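Local atomic coordinates of UDP-N-acetylenolpyruvoylglucosamine reductase (Listeria monocytogenes, PDB entry 3TX1), a protein that reduces UDP-N-acetylenolpyruvoylglucosamine to UDP-N-acetylmuramate with FAD and NADPH, a step in building the peptidoglycan of the bacterial cell wall. Residues A[34-46]-A[54-66]. Numbering follows the deposited sequence.
Sequences HIAIKLNEPLSKY and AADVFVMPKTIEE
Phe-58 lies at the heart of the contact between 34-46 and 54-66, its ring wedged among Glu-41, Leu-43 and Tyr-46. With CG anti to the backbone N (chi1 -168°), the ring is carried to the Glu-41 side of the sheet, where its CE2 comes within 3.4 Å of CZ of Tyr-46. The two rings meet obliquely, centroids 4.5 Å apart, and Phe-58 CZ sits over one face of the tyrosine. Leu-43 CD2 touches CE1 of Phe-58 at 3.7 Å, while CD1 rests on the methyl of Ala-55, whose small size lets the leucine lie close to the strand. From Glu-41, the aliphatic CG covers a face of the phenylalanine, so this acidic residue contributes carbon to the packing; its carboxyl carbon lies at the edge of the Tyr-46 ring, in plane, with a long salt bridge to Lys-38.

The backbones pair antiparallel between these side chains and those of the opposite face. Phe-58 N donates to Lys-38 O at 2.9 Å, and Lys-38 N returns a bond to Phe-58 O. On that opposite face the beta-branched Ile-37 and Val-59 lie side by side, and Ile-35 CG2 reaches CG1 of Val-59 at 3.6 Å; Leu-28 of helix 28-31 packs against both Ile-37 and Val-59.

The corner is looser. Leu-39 faces Val-57 across the ladder without packing on it, Asn-40 N donates to Asp-56 O, and the bond from Glu-41 N to Ala-55 O is weak. Exposed Leu-39, Asn-40 and Pro-42 border this side, whereas the carboxylate of Asp-56 turns to Arg-98. Strand 54-60 is flanked on its other side by the parallel strand 100-103, making this a bent antiparallel beta hairpin at the edge of a mixed sheet in the FAD-binding region of a MurB-family reductase.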
# COMPACT_ATOMS: atom_id res chain seq x y z
N HIS A 34 13.98 -20.82 -12.05
CA HIS A 34 14.87 -19.71 -11.64
C HIS A 34 14.10 -18.48 -11.21
O HIS A 34 14.69 -17.52 -10.71
CB HIS A 34 15.81 -19.30 -12.78
CG HIS A 34 16.80 -20.37 -13.20
ND1 HIS A 34 18.08 -20.09 -13.50
CD2 HIS A 34 16.65 -21.75 -13.37
CE1 HIS A 34 18.72 -21.22 -13.85
NE2 HIS A 34 17.84 -22.24 -13.76
N ILE A 35 12.79 -18.44 -11.46
CA ILE A 35 11.95 -17.34 -10.96
C ILE A 35 11.15 -17.96 -9.85
O ILE A 35 10.33 -18.87 -10.09
CB ILE A 35 10.98 -16.74 -12.01
CG1 ILE A 35 11.74 -15.98 -13.11
CG2 ILE A 35 10.04 -15.75 -11.34
CD1 ILE A 35 10.84 -15.42 -14.19
N ALA A 36 11.42 -17.51 -8.63
CA ALA A 36 10.69 -18.00 -7.47
C ALA A 36 9.21 -17.77 -7.69
O ALA A 36 8.76 -16.62 -7.84
CB ALA A 36 11.17 -17.28 -6.22
N ILE A 37 8.47 -18.87 -7.76
CA ILE A 37 7.02 -18.87 -7.96
C ILE A 37 6.33 -19.80 -6.96
O ILE A 37 6.92 -20.78 -6.50
CB ILE A 37 6.67 -19.34 -9.38
CG1 ILE A 37 7.11 -18.28 -10.39
CG2 ILE A 37 5.17 -19.62 -9.51
CD1 ILE A 37 6.94 -18.69 -11.83
N LYS A 38 5.07 -19.49 -6.63
CA LYS A 38 4.30 -20.33 -5.71
C LYS A 38 2.86 -20.67 -6.13
O LYS A 38 2.10 -19.88 -6.70
CB LYS A 38 4.38 -19.84 -4.27
CG LYS A 38 5.71 -20.16 -3.60
CD LYS A 38 5.68 -19.84 -2.12
CE LYS A 38 6.87 -20.46 -1.40
NZ LYS A 38 6.64 -20.53 0.07
N LEU A 39 2.47 -21.82 -5.68
CA LEU A 39 1.23 -22.39 -6.08
C LEU A 39 0.19 -22.09 -5.05
O LEU A 39 0.39 -22.27 -3.86
CB LEU A 39 1.48 -23.88 -6.24
CG LEU A 39 2.93 -24.20 -6.60
CD1 LEU A 39 3.89 -24.26 -5.42
CD2 LEU A 39 3.01 -25.46 -7.42
N ASN A 40 -0.93 -21.59 -5.53
CA ASN A 40 -2.08 -21.26 -4.64
C ASN A 40 -1.82 -20.64 -3.26
O ASN A 40 -2.37 -21.11 -2.26
CB ASN A 40 -2.98 -22.50 -4.44
CG ASN A 40 -3.70 -22.91 -5.71
OD1 ASN A 40 -4.43 -22.11 -6.29
ND2 ASN A 40 -3.51 -24.16 -6.13
N GLU A 41 -1.03 -19.58 -3.21
CA GLU A 41 -0.52 -19.07 -1.96
C GLU A 41 -1.54 -18.23 -1.23
O GLU A 41 -2.07 -17.28 -1.81
CB GLU A 41 0.77 -18.29 -2.24
CG GLU A 41 1.43 -17.68 -1.03
CD GLU A 41 2.04 -18.69 -0.09
OE1 GLU A 41 3.03 -19.32 -0.49
OE2 GLU A 41 1.56 -18.80 1.07
N PRO A 42 -1.87 -18.59 0.04
CA PRO A 42 -2.78 -17.72 0.79
C PRO A 42 -2.00 -16.46 1.11
O PRO A 42 -0.86 -16.52 1.60
CB PRO A 42 -3.09 -18.53 2.06
CG PRO A 42 -2.74 -19.93 1.71
CD PRO A 42 -1.54 -19.80 0.81
N LEU A 43 -2.61 -15.33 0.79
CA LEU A 43 -1.95 -14.05 0.87
C LEU A 43 -1.86 -13.42 2.24
O LEU A 43 -1.12 -12.46 2.41
CB LEU A 43 -2.61 -13.08 -0.11
CG LEU A 43 -2.57 -13.64 -1.55
CD1 LEU A 43 -3.39 -12.82 -2.54
CD2 LEU A 43 -1.13 -13.80 -2.00
N SER A 44 -2.58 -13.95 3.21
CA SER A 44 -2.61 -13.33 4.53
C SER A 44 -1.23 -13.26 5.14
O SER A 44 -0.96 -12.40 5.99
CB SER A 44 -3.54 -14.08 5.45
OG SER A 44 -2.99 -15.34 5.69
N LYS A 45 -0.36 -14.18 4.70
CA LYS A 45 1.05 -14.22 5.12
C LYS A 45 1.81 -12.95 4.71
O LYS A 45 2.76 -12.58 5.39
CB LYS A 45 1.75 -15.45 4.53
CG LYS A 45 3.24 -15.53 4.86
CD LYS A 45 3.94 -16.76 4.29
CE LYS A 45 5.44 -16.69 4.53
NZ LYS A 45 6.17 -17.89 4.05
N TYR A 46 1.36 -12.28 3.65
CA TYR A 46 2.02 -11.10 3.08
C TYR A 46 1.23 -9.81 3.24
O TYR A 46 1.63 -8.79 2.65
CB TYR A 46 2.23 -11.28 1.58
CG TYR A 46 2.93 -12.55 1.22
CD1 TYR A 46 2.20 -13.71 0.93
CD2 TYR A 46 4.32 -12.62 1.17
CE1 TYR A 46 2.84 -14.90 0.61
CE2 TYR A 46 4.96 -13.81 0.86
CZ TYR A 46 4.21 -14.95 0.58
OH TYR A 46 4.84 -16.14 0.28
N ALA A 54 -6.49 -17.11 -1.08
CA ALA A 54 -5.30 -17.42 -1.87
C ALA A 54 -5.30 -16.77 -3.26
O ALA A 54 -6.31 -16.26 -3.74
CB ALA A 54 -5.06 -18.92 -1.96
N ALA A 55 -4.12 -16.74 -3.87
CA ALA A 55 -3.92 -16.23 -5.21
C ALA A 55 -3.32 -17.44 -5.89
O ALA A 55 -2.30 -17.96 -5.44
CB ALA A 55 -2.93 -15.07 -5.22
N ASP A 56 -3.98 -17.89 -6.96
CA ASP A 56 -3.58 -19.13 -7.68
C ASP A 56 -2.12 -19.24 -8.20
O ASP A 56 -1.55 -20.34 -8.17
CB ASP A 56 -4.62 -19.46 -8.77
CG ASP A 56 -5.37 -18.21 -9.26
OD1 ASP A 56 -4.73 -17.16 -9.48
OD2 ASP A 56 -6.62 -18.29 -9.38
N VAL A 57 -1.55 -18.11 -8.64
CA VAL A 57 -0.17 -18.02 -9.15
C VAL A 57 0.60 -16.83 -8.49
O VAL A 57 0.38 -15.68 -8.86
CB VAL A 57 -0.16 -17.88 -10.69
CG1 VAL A 57 1.26 -18.01 -11.21
CG2 VAL A 57 -1.06 -18.93 -11.35
N PHE A 58 1.51 -17.14 -7.57
CA PHE A 58 2.25 -16.13 -6.80
C PHE A 58 3.73 -16.06 -7.15
O PHE A 58 4.51 -16.96 -6.83
CB PHE A 58 2.06 -16.41 -5.31
CG PHE A 58 2.52 -15.30 -4.42
CD1 PHE A 58 1.77 -14.12 -4.32
CD2 PHE A 58 3.68 -15.43 -3.66
CE1 PHE A 58 2.20 -13.09 -3.49
CE2 PHE A 58 4.10 -14.40 -2.82
CZ PHE A 58 3.36 -13.24 -2.73
N VAL A 59 4.14 -14.93 -7.74
CA VAL A 59 5.49 -14.77 -8.24
C VAL A 59 6.32 -13.69 -7.57
O VAL A 59 5.85 -12.55 -7.42
CB VAL A 59 5.42 -14.41 -9.73
CG1 VAL A 59 6.82 -14.47 -10.34
CG2 VAL A 59 4.49 -15.37 -10.46
N MET A 60 7.57 -14.05 -7.23
CA MET A 60 8.55 -13.11 -6.65
C MET A 60 9.85 -12.98 -7.46
O MET A 60 10.71 -13.85 -7.38
CB MET A 60 8.88 -13.47 -5.20
CG MET A 60 7.75 -13.17 -4.25
SD MET A 60 7.88 -14.10 -2.72
CE MET A 60 8.00 -15.80 -3.34
N PRO A 61 9.97 -11.91 -8.27
CA PRO A 61 11.15 -11.72 -9.11
C PRO A 61 12.33 -11.09 -8.40
O PRO A 61 12.16 -10.13 -7.67
CB PRO A 61 10.67 -10.79 -10.23
CG PRO A 61 9.41 -10.20 -9.76
CD PRO A 61 8.82 -11.10 -8.72
N LYS A 62 13.52 -11.62 -8.68
CA LYS A 62 14.78 -11.22 -8.09
C LYS A 62 15.36 -10.13 -8.95
O LYS A 62 16.19 -9.33 -8.51
CB LYS A 62 15.76 -12.40 -8.13
CG LYS A 62 15.10 -13.78 -7.91
CD LYS A 62 16.10 -14.90 -7.68
CE LYS A 62 16.89 -15.26 -8.93
NZ LYS A 62 16.06 -16.00 -9.91
N THR A 63 14.87 -10.08 -10.18
CA THR A 63 15.39 -9.18 -11.20
C THR A 63 14.29 -8.40 -11.87
O THR A 63 13.16 -8.88 -11.99
CB THR A 63 15.98 -10.05 -12.32
OG1 THR A 63 17.02 -10.85 -11.77
CG2 THR A 63 16.53 -9.25 -13.45
N ILE A 64 14.67 -7.22 -12.34
CA ILE A 64 13.86 -6.41 -13.21
C ILE A 64 13.46 -7.18 -14.48
O ILE A 64 12.31 -7.20 -14.85
CB ILE A 64 14.64 -5.17 -13.65
CG1 ILE A 64 14.84 -4.26 -12.42
CG2 ILE A 64 13.90 -4.43 -14.76
CD1 ILE A 64 15.49 -2.94 -12.77
N GLU A 65 14.43 -7.82 -15.14
CA GLU A 65 14.14 -8.59 -16.34
C GLU A 65 13.13 -9.67 -16.01
O GLU A 65 12.21 -9.93 -16.81
CB GLU A 65 15.41 -9.18 -16.94
CG GLU A 65 15.22 -10.09 -18.11
CD GLU A 65 14.84 -9.40 -19.43
OE1 GLU A 65 15.23 -8.25 -19.69
OE2 GLU A 65 14.17 -10.07 -20.25
N GLU A 66 13.27 -10.28 -14.83
CA GLU A 66 12.32 -11.29 -14.40
C GLU A 66 10.94 -10.68 -14.32
O GLU A 66 9.95 -11.29 -14.74
CB GLU A 66 12.70 -11.88 -13.06
CG GLU A 66 13.88 -12.84 -13.11
CD GLU A 66 14.10 -13.64 -11.81
OE1 GLU A 66 13.50 -13.39 -10.74
OE2 GLU A 66 14.92 -14.57 -11.87